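Local atomic coordinates of polycyclic ketone monooxygenase (Myceliophthora thermophila, PDB entry 5MQ6), a protein that uses FAD and NADPH to insert one oxygen atom beside the carbonyl of ketones, polycyclic ones above all, yielding esters or lactones. Residues I186-E191 with Y497-K502; S192-L197 with K213-Y218; R387-D392 with P421-R426. All coordinates share one frame; numbering follows the deposited sequence.

Contacts 1 and 2 share one mixed sheet, their centres about 10 Å apart. Strand 181-189 of contact 1 pairs with strand 194-201 of contact 2, with Arg187 O close to Ser196 N, and contact 2 is nested in the chain inside the long loop closed by contact 1. Contact 2 is largely buried and rests on antiparallel backbone bonds, whereas contact 1 is only partly buried and relies more on charged side chains. Contact 3 lies on the opposite side of the chain's centre, about 44 Å between centres from contact 1. It is buried too, but packs a helix on a loop through aromatic rings and a carboxylate, while the far end of the loop, Lys425 and Arg426, reaches NADPH.

Contact 1: residues I186-E191 with Y497-K502; sequences IRWDDE and YGRGGK
Arg187 lays its guanidinium flat on the ring of Tyr497, the planes 18° apart and the centres 4.2 Å from each other. The overlap is offset: CD2 of Tyr497 sits over one face of the guanidinium toward its rim, and Arg187 NH2 comes to 3.2 Å from Tyr497 CE2, as in a cation-pi stack. A bend in the arginine chain at chi3 (-60°) turns NE back toward the tyrosine, and a water in the guanidinium plane links Arg187 NH1 to Gly501 O. Both side chains rise from the same face of the sheet, because Arg187 and Tyr497 form a parallel bridge in which Tyr497 N bonds to Ile186 O (2.8 Å) and Trp188 N to Tyr497 O (2.9 Å). Strand 495-497 is thereby joined to strand 181-189 of the mixed sheet. Ile186 of strand 181-189 packs near Val183, an FAD-binding residue. Beyond the bridge, Trp188 and Arg499 run side by side in the same direction, with Trp188 NE1 over one face of the guanidinium and the two planes 70° apart. Asp190 divides its carboxylate between two partners: OD1 makes a salt bridge of 2.8 Å with Arg499 NH1, while OD2 offers its syn lone pair to Gly500 N at 3.1 Å. The Arg499 guanidinium has a second acidic partner, its NE forming a salt bridge with Glu570, and Leu568 touches both Trp188 and Arg499.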
# COMPACT_ATOMS: atom_id res chain seq x y z
N ILE A 186 20.48 6.26 -6.15
CA ILE A 186 20.93 4.99 -6.70
C ILE A 186 21.49 5.35 -8.07
O ILE A 186 20.79 5.89 -8.96
CB ILE A 186 19.71 4.08 -6.77
CG1 ILE A 186 19.09 3.94 -5.37
CG2 ILE A 186 20.05 2.76 -7.39
CD1 ILE A 186 17.82 3.11 -5.40
N ARG A 187 22.78 5.09 -8.27
CA ARG A 187 23.46 5.57 -9.43
C ARG A 187 24.26 4.47 -10.07
O ARG A 187 25.10 3.87 -9.41
CB ARG A 187 24.40 6.69 -8.97
CG ARG A 187 25.18 7.36 -10.09
CD ARG A 187 26.07 8.58 -9.63
NE ARG A 187 25.21 9.62 -9.01
CZ ARG A 187 24.57 10.59 -9.66
NH1 ARG A 187 24.65 10.74 -11.00
NH2 ARG A 187 23.82 11.40 -8.98
N TRP A 188 24.04 4.22 -11.36
CA TRP A 188 24.78 3.22 -12.11
C TRP A 188 26.14 3.82 -12.53
O TRP A 188 26.18 4.96 -13.02
CB TRP A 188 24.05 2.88 -13.39
CG TRP A 188 24.77 1.89 -14.32
CD1 TRP A 188 25.28 2.13 -15.52
CD2 TRP A 188 24.99 0.50 -14.07
NE1 TRP A 188 25.81 0.99 -16.06
CE2 TRP A 188 25.67 -0.03 -15.18
CE3 TRP A 188 24.68 -0.35 -13.01
CZ2 TRP A 188 26.02 -1.34 -15.28
CZ3 TRP A 188 25.08 -1.69 -13.09
CH2 TRP A 188 25.70 -2.16 -14.19
N ASP A 189 27.19 3.02 -12.40
CA ASP A 189 28.52 3.41 -12.80
C ASP A 189 28.94 2.61 -14.04
O ASP A 189 29.24 1.42 -13.88
CB ASP A 189 29.43 3.12 -11.61
CG ASP A 189 30.85 3.62 -11.79
OD1 ASP A 189 31.33 3.80 -12.94
OD2 ASP A 189 31.47 3.82 -10.73
N ASP A 190 28.94 3.27 -15.24
CA ASP A 190 29.27 2.65 -16.53
C ASP A 190 30.65 2.01 -16.48
O ASP A 190 30.90 1.05 -17.19
CB ASP A 190 29.17 3.61 -17.75
CG ASP A 190 27.68 3.98 -18.15
OD1 ASP A 190 26.93 3.09 -18.65
OD2 ASP A 190 27.24 5.18 -18.01
N GLU A 191 31.54 2.52 -15.66
CA GLU A 191 32.91 1.99 -15.66
C GLU A 191 33.00 0.68 -14.94
O GLU A 191 33.24 -0.31 -15.55
CB GLU A 191 33.94 2.99 -15.10
CG GLU A 191 34.20 4.14 -16.06
CD GLU A 191 35.57 4.81 -15.88
OE1 GLU A 191 36.32 4.48 -14.92
OE2 GLU A 191 35.89 5.68 -16.73
N TYR A 497 19.75 7.20 -11.15
CA TYR A 497 20.48 7.63 -12.37
C TYR A 497 21.05 6.37 -12.99
O TYR A 497 21.69 5.62 -12.32
CB TYR A 497 21.60 8.60 -12.07
CG TYR A 497 21.08 9.84 -11.38
CD1 TYR A 497 20.42 10.86 -12.10
CD2 TYR A 497 21.19 9.97 -9.99
CE1 TYR A 497 19.95 12.00 -11.45
CE2 TYR A 497 20.70 11.11 -9.32
CZ TYR A 497 20.09 12.12 -10.06
OH TYR A 497 19.63 13.19 -9.34
N GLY A 498 20.81 6.16 -14.27
CA GLY A 498 21.32 5.00 -14.95
C GLY A 498 22.43 5.31 -15.96
O GLY A 498 23.27 6.18 -15.74
N ARG A 499 22.41 4.57 -17.08
CA ARG A 499 23.38 4.78 -18.16
C ARG A 499 23.42 6.25 -18.60
O ARG A 499 22.39 6.90 -18.78
CB ARG A 499 23.12 3.88 -19.38
CG ARG A 499 23.30 2.40 -19.12
CD ARG A 499 23.17 1.61 -20.44
NE ARG A 499 23.66 0.27 -20.19
CZ ARG A 499 24.96 -0.08 -20.00
NH1 ARG A 499 25.95 0.83 -20.02
NH2 ARG A 499 25.27 -1.36 -19.77
N GLY A 500 24.63 6.75 -18.81
CA GLY A 500 24.83 8.14 -19.15
C GLY A 500 24.36 9.12 -18.12
O GLY A 500 24.09 10.24 -18.46
N GLY A 501 24.24 8.71 -16.86
CA GLY A 501 23.66 9.60 -15.85
C GLY A 501 22.19 10.00 -16.00
O GLY A 501 21.70 10.85 -15.24
N LYS A 502 21.49 9.39 -16.97
CA LYS A 502 20.04 9.58 -17.16
C LYS A 502 19.15 9.26 -15.89
O LYS A 502 19.20 8.16 -15.30
CB LYS A 502 19.59 8.65 -18.27
CG LYS A 502 18.29 9.07 -18.94
CD LYS A 502 17.98 8.31 -20.25
CE LYS A 502 17.15 7.04 -20.01
NZ LYS A 502 17.39 5.96 -21.01
O HOH W 1 23.64 12.29 -13.57
O HOH W 2 24.54 6.88 -13.41

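Contact 2: residues S192-L197 with K213-Y218; sequences SRLWSL and KLQARY
The beta hairpin of strands 194-201 and 210-216 places Ser196 opposite Gln215, a non-hydrogen-bonded antiparallel pair whose side chains meet. Gln215 NE2 donates to Ser196 OG at 3.2 Å, with the hydroxyl 25° out of the amide plane. Gln215 CG, anti to the carbonyl carbon (chi1 -65°), lies beside the same OG. The amide is held at its other end too, Gln215 OE1 accepting from Arg78 NH2. An alanine in place of Gln215 would probably leave Ser196 OG without this donor and Arg78 NH2 without this acceptor, and open a gap beside Leu194. That leucine crosses the glutamine at about a right angle and brings CD2 to 3.6 Å from Ala216 O. Hydrogen-bonded pairs flank the serine-glutamine pair: Trp195 and Ala216 exchange both backbone bonds, and so do Leu197 and Leu214, with Leu197 N only 2.7 Å from Leu214 O. The hairpin is part of the mixed sheet that includes strand 78-84, whose Ile82 touches Leu197, Leu214 and Ala216. On that same face, Trp195 has Arg217 O at its ring edge, in plane, 3.7 Å from CD1. Its NE1 bonds to Pro525 O, and its ring meets Trp188 edge-to-face.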
# COMPACT_ATOMS: atom_id res chain seq x y z
N SER A 192 32.79 0.67 -13.65
CA SER A 192 32.79 -0.57 -12.89
C SER A 192 31.52 -1.48 -13.04
O SER A 192 31.50 -2.58 -12.49
CB SER A 192 32.89 -0.21 -11.45
OG SER A 192 31.79 0.58 -11.12
N ARG A 193 30.49 -1.01 -13.74
CA ARG A 193 29.29 -1.80 -13.93
C ARG A 193 28.65 -2.23 -12.59
O ARG A 193 28.46 -3.40 -12.34
CB ARG A 193 29.63 -3.07 -14.69
CG ARG A 193 30.43 -2.77 -15.94
CD ARG A 193 29.52 -2.67 -17.08
NE ARG A 193 30.02 -3.16 -18.34
CZ ARG A 193 30.45 -4.39 -18.56
NH1 ARG A 193 30.58 -5.28 -17.59
NH2 ARG A 193 30.82 -4.74 -19.78
N LEU A 194 28.45 -1.26 -11.71
CA LEU A 194 27.84 -1.50 -10.42
C LEU A 194 26.93 -0.34 -10.14
O LEU A 194 27.16 0.77 -10.63
CB LEU A 194 28.90 -1.56 -9.33
CG LEU A 194 29.76 -2.82 -9.25
CD1 LEU A 194 31.00 -2.63 -8.37
CD2 LEU A 194 29.01 -4.05 -8.77
N TRP A 195 25.87 -0.62 -9.39
CA TRP A 195 25.06 0.41 -8.79
C TRP A 195 25.75 0.89 -7.48
O TRP A 195 26.30 0.07 -6.75
CB TRP A 195 23.68 -0.19 -8.42
CG TRP A 195 22.86 -0.41 -9.60
CD1 TRP A 195 22.66 -1.62 -10.24
CD2 TRP A 195 22.14 0.55 -10.31
NE1 TRP A 195 21.84 -1.44 -11.35
CE2 TRP A 195 21.47 -0.13 -11.40
CE3 TRP A 195 21.92 1.93 -10.12
CZ2 TRP A 195 20.65 0.55 -12.32
CZ3 TRP A 195 21.08 2.60 -11.06
CH2 TRP A 195 20.47 1.90 -12.12
N SER A 196 25.72 2.21 -7.22
CA SER A 196 26.10 2.80 -5.96
C SER A 196 24.86 3.43 -5.31
O SER A 196 24.14 4.20 -5.95
CB SER A 196 27.05 3.93 -6.22
OG SER A 196 28.31 3.44 -6.62
N LEU A 197 24.65 3.11 -4.05
CA LEU A 197 23.63 3.72 -3.27
C LEU A 197 24.23 4.69 -2.26
O LEU A 197 25.18 4.31 -1.59
CB LEU A 197 22.86 2.65 -2.53
CG LEU A 197 21.84 1.80 -3.32
CD1 LEU A 197 22.52 0.85 -4.28
CD2 LEU A 197 20.93 1.06 -2.34
N LYS A 213 28.24 4.78 1.30
CA LYS A 213 28.17 4.45 -0.10
C LYS A 213 28.27 2.94 -0.24
O LYS A 213 29.26 2.33 0.18
CB LYS A 213 29.25 5.11 -0.87
CG LYS A 213 29.16 4.84 -2.37
CD LYS A 213 30.13 5.70 -3.17
CE LYS A 213 30.50 5.01 -4.43
NZ LYS A 213 31.17 5.98 -5.31
N LEU A 214 27.24 2.33 -0.83
CA LEU A 214 27.18 0.87 -0.90
C LEU A 214 27.03 0.51 -2.33
O LEU A 214 26.31 1.19 -3.02
CB LEU A 214 26.03 0.33 -0.12
CG LEU A 214 25.93 0.77 1.31
CD1 LEU A 214 24.64 0.37 1.98
CD2 LEU A 214 27.10 0.19 2.11
N GLN A 215 27.71 -0.55 -2.75
CA GLN A 215 27.62 -0.98 -4.12
C GLN A 215 27.04 -2.36 -4.32
O GLN A 215 27.15 -3.21 -3.46
CB GLN A 215 28.96 -0.89 -4.80
CG GLN A 215 29.46 0.56 -4.92
CD GLN A 215 30.74 0.64 -5.70
OE1 GLN A 215 31.78 0.09 -5.31
NE2 GLN A 215 30.66 1.27 -6.84
N ALA A 216 26.40 -2.57 -5.45
CA ALA A 216 25.81 -3.87 -5.76
C ALA A 216 25.75 -4.14 -7.23
O ALA A 216 25.60 -3.21 -7.99
CB ALA A 216 24.39 -3.96 -5.19
N ARG A 217 25.67 -5.41 -7.61
CA ARG A 217 25.49 -5.77 -9.05
C ARG A 217 24.05 -5.53 -9.47
O ARG A 217 23.79 -5.09 -10.53
CB ARG A 217 25.83 -7.27 -9.25
CG ARG A 217 27.30 -7.55 -8.96
CD ARG A 217 27.50 -9.03 -9.20
NE ARG A 217 28.83 -9.45 -9.01
CZ ARG A 217 29.27 -10.69 -9.08
NH1 ARG A 217 28.47 -11.67 -9.44
NH2 ARG A 217 30.56 -10.90 -8.88
N TYR A 218 23.11 -5.85 -8.58
CA TYR A 218 21.71 -5.69 -8.79
C TYR A 218 21.06 -4.90 -7.65
O TYR A 218 21.43 -5.13 -6.43
CB TYR A 218 21.09 -7.07 -8.74
CG TYR A 218 21.29 -7.98 -9.91
CD1 TYR A 218 20.46 -7.93 -11.05
CD2 TYR A 218 22.28 -8.98 -9.88
CE1 TYR A 218 20.58 -8.85 -12.09
CE2 TYR A 218 22.40 -9.86 -10.93
CZ TYR A 218 21.56 -9.82 -12.00
OH TYR A 218 21.81 -10.76 -12.99

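Contact 3: residues R387-D392 with P421-R426; sequences RLYKLD and PTWCKR. With NDP (NADPH dihydro-nicotinamide-adenine-dinucleotide phosphate), chain C.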
# COMPACT_ATOMS: atom_id res chain seq x y z
N ARG A 387 -22.49 -0.56 -17.01
CA ARG A 387 -22.38 -1.94 -16.53
C ARG A 387 -21.82 -2.00 -15.07
O ARG A 387 -22.40 -2.66 -14.16
CB ARG A 387 -21.58 -2.86 -17.48
CG ARG A 387 -21.63 -4.35 -17.07
CD ARG A 387 -20.69 -5.25 -17.87
NE ARG A 387 -19.27 -4.95 -17.65
CZ ARG A 387 -18.60 -5.18 -16.52
NH1 ARG A 387 -19.22 -5.71 -15.47
NH2 ARG A 387 -17.30 -4.87 -16.42
N LEU A 388 -20.73 -1.30 -14.84
CA LEU A 388 -20.07 -1.30 -13.53
C LEU A 388 -20.95 -0.64 -12.46
O LEU A 388 -21.05 -1.17 -11.38
CB LEU A 388 -18.74 -0.59 -13.57
CG LEU A 388 -17.68 -1.32 -14.37
CD1 LEU A 388 -16.53 -0.39 -14.51
CD2 LEU A 388 -17.23 -2.59 -13.66
N TYR A 389 -21.55 0.49 -12.78
CA TYR A 389 -22.51 1.13 -11.84
C TYR A 389 -23.69 0.19 -11.44
O TYR A 389 -24.08 0.10 -10.24
CB TYR A 389 -22.99 2.48 -12.41
CG TYR A 389 -22.04 3.59 -12.07
CD1 TYR A 389 -20.93 3.86 -12.84
CD2 TYR A 389 -22.24 4.37 -10.97
CE1 TYR A 389 -20.03 4.87 -12.51
CE2 TYR A 389 -21.34 5.36 -10.62
CZ TYR A 389 -20.24 5.61 -11.41
OH TYR A 389 -19.35 6.60 -11.06
N LYS A 390 -24.22 -0.53 -12.42
CA LYS A 390 -25.28 -1.51 -12.16
C LYS A 390 -24.75 -2.67 -11.38
O LYS A 390 -25.42 -3.12 -10.48
CB LYS A 390 -25.91 -2.08 -13.43
CG LYS A 390 -26.79 -1.13 -14.24
CD LYS A 390 -27.79 -1.93 -15.13
CE LYS A 390 -27.64 -1.72 -16.65
NZ LYS A 390 -28.66 -0.78 -17.20
N LEU A 391 -23.56 -3.16 -11.69
CA LEU A 391 -22.97 -4.19 -10.88
C LEU A 391 -22.78 -3.84 -9.39
O LEU A 391 -23.02 -4.65 -8.47
CB LEU A 391 -21.62 -4.58 -11.49
CG LEU A 391 -20.91 -5.79 -10.92
CD1 LEU A 391 -21.78 -7.06 -11.02
CD2 LEU A 391 -19.55 -5.89 -11.67
N ASP A 392 -22.37 -2.61 -9.13
CA ASP A 392 -22.12 -2.16 -7.78
C ASP A 392 -23.34 -1.85 -6.92
O ASP A 392 -23.27 -1.84 -5.65
CB ASP A 392 -21.27 -0.92 -7.81
CG ASP A 392 -20.61 -0.67 -6.49
OD1 ASP A 392 -20.09 -1.63 -5.89
OD2 ASP A 392 -20.63 0.49 -6.03
N PRO A 421 -19.21 4.93 -5.60
CA PRO A 421 -19.02 3.51 -5.93
C PRO A 421 -17.95 2.83 -5.05
O PRO A 421 -16.98 3.46 -4.65
CB PRO A 421 -18.53 3.56 -7.35
CG PRO A 421 -18.93 4.88 -7.89
CD PRO A 421 -18.96 5.82 -6.73
N THR A 422 -18.16 1.56 -4.74
CA THR A 422 -17.29 0.77 -3.91
C THR A 422 -15.81 0.89 -4.37
O THR A 422 -14.91 0.96 -3.56
CB THR A 422 -17.69 -0.74 -3.95
OG1 THR A 422 -19.10 -0.93 -3.65
CG2 THR A 422 -16.87 -1.52 -2.95
N TRP A 423 -15.58 0.88 -5.69
CA TRP A 423 -14.23 0.99 -6.19
C TRP A 423 -13.44 2.33 -5.95
O TRP A 423 -12.26 2.33 -6.22
CB TRP A 423 -14.22 0.61 -7.66
CG TRP A 423 -14.87 1.61 -8.59
CD1 TRP A 423 -14.34 2.79 -9.02
CD2 TRP A 423 -16.17 1.51 -9.19
NE1 TRP A 423 -15.20 3.40 -9.87
CE2 TRP A 423 -16.33 2.65 -10.00
CE3 TRP A 423 -17.18 0.54 -9.16
CZ2 TRP A 423 -17.48 2.88 -10.76
CZ3 TRP A 423 -18.36 0.77 -9.91
CH2 TRP A 423 -18.48 1.93 -10.73
N CYS A 424 -14.06 3.42 -5.47
CA CYS A 424 -13.39 4.72 -5.35
C CYS A 424 -12.49 4.89 -4.12
O CYS A 424 -11.71 5.82 -4.08
CB CYS A 424 -14.41 5.86 -5.33
SG CYS A 424 -15.30 6.09 -6.87
N LYS A 425 -12.65 4.04 -3.11
CA LYS A 425 -11.84 4.03 -1.92
C LYS A 425 -11.63 2.62 -1.52
O LYS A 425 -12.40 1.72 -1.90
CB LYS A 425 -12.55 4.67 -0.72
CG LYS A 425 -13.06 6.07 -0.91
CD LYS A 425 -11.96 7.13 -1.00
CE LYS A 425 -12.42 8.51 -0.48
NZ LYS A 425 -11.24 9.39 -0.22
N ARG A 426 -10.66 2.42 -0.64
CA ARG A 426 -10.45 1.07 -0.11
C ARG A 426 -11.66 0.68 0.77
O ARG A 426 -12.14 1.46 1.59
CB ARG A 426 -9.11 0.82 0.61
CG ARG A 426 -8.77 -0.69 0.51
CD ARG A 426 -7.42 -1.03 1.01
NE ARG A 426 -7.20 -2.41 1.45
CZ ARG A 426 -6.58 -3.36 0.71
NH1 ARG A 426 -6.22 -3.16 -0.56
NH2 ARG A 426 -6.33 -4.55 1.22
PA NDP C . -6.41 7.20 4.38
O1A NDP C . -5.58 8.11 3.42
O2A NDP C . -7.22 6.02 3.91
O5B NDP C . -7.31 8.19 5.27
C5B NDP C . -6.90 9.50 5.64
C4B NDP C . -8.16 10.12 6.20
O4B NDP C . -7.90 11.49 6.59
C3B NDP C . -9.29 10.13 5.16
O3B NDP C . -10.49 9.63 5.78
C2B NDP C . -9.32 11.59 4.78
O2B NDP C . -10.59 12.05 4.24
C1B NDP C . -8.94 12.27 6.08
N9A NDP C . -8.51 13.65 5.83
C8A NDP C . -7.55 14.11 4.96
N7A NDP C . -7.47 15.45 4.99
C5A NDP C . -8.41 15.82 5.90
C6A NDP C . -8.88 17.10 6.41
N6A NDP C . -8.31 18.20 5.93
N1A NDP C . -9.86 17.09 7.34
C2A NDP C . -10.45 15.95 7.82
N3A NDP C . -10.10 14.72 7.40
C4A NDP C . -9.10 14.64 6.46
O3 NDP C . -5.46 6.59 5.51
PN NDP C . -5.62 5.27 6.48
O1N NDP C . -4.35 5.29 7.37
O2N NDP C . -6.96 5.27 7.19
O5D NDP C . -5.59 4.00 5.47
C5D NDP C . -4.48 3.91 4.51
C4D NDP C . -4.38 2.53 3.90
O4D NDP C . -3.93 1.57 4.88
C3D NDP C . -5.78 2.00 3.58
O3D NDP C . -6.52 2.68 2.49
C2D NDP C . -5.55 0.48 3.53
O2D NDP C . -4.90 0.08 2.28
C1D NDP C . -4.69 0.30 4.79
P2B NDP C . -10.83 11.98 2.63
O1X NDP C . -9.54 12.56 2.03
O2X NDP C . -11.97 12.91 2.29
O3X NDP C . -11.22 10.54 2.30
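Two hydrogen bonds from Thr422 grip the carboxylate of Asp392 on helix 378-406. Thr422 OG1 donates to OD1 of Asp392, which accepts through its syn lone pair at a short 2.5 Å, while Thr422 N reaches Asp392 OD2 at 3.0 Å from above the carboxylate plane. Asp392 CG stands anti to its backbone N (chi1 -161°), beside the carbonyl carbon, which carries the carboxylate to Thr422, and with both oxygens engaged this group is held against rotation. Thr422 OG1 also bonds to a glycerol, probably left from crystallisation.

The aromatic contact is T-shaped. Trp423 drives the edge of its six-membered ring toward the face of Tyr389, with the planes at 83° and the centroids 5.1 Å apart; Trp423 CH2 sits over the tyrosine ring toward its rim, and Trp423 CZ2 lies 3.7 Å from Tyr389 CE1.

Apolar packing fills in around the rings. Leu388 CB meets Trp423 CH2 at 3.8 Å, and Pro421 CG lies 3.7 Å from Tyr389 CE2. Pro421 CB stands over the centre of the six-membered ring of Trp423, two residues on, so this ring is flanked by proline on a face and by the helix at its edge. Tyr26 of helix 22-31 touches both Tyr389 and Pro421, and Trp423 NE1 donates to Ser592 O.

Past Cys424, two basic side chains reach the cofactors. Lys425 NZ bonds at 2.8 Å to O3X of the 2'-phosphate of NADPH, consistent with a preference for NADPH over NADH, and Arg426 is in salt bridge with Asp133. Packed on helix 378-406 through residues 421-423 and joined to Cys596 by the Cys424 disulfide, the segment lines the NADPH pocket of this Baeyer-Villiger monooxygenase with Lys425 and Arg426, the arginine also touching FAD.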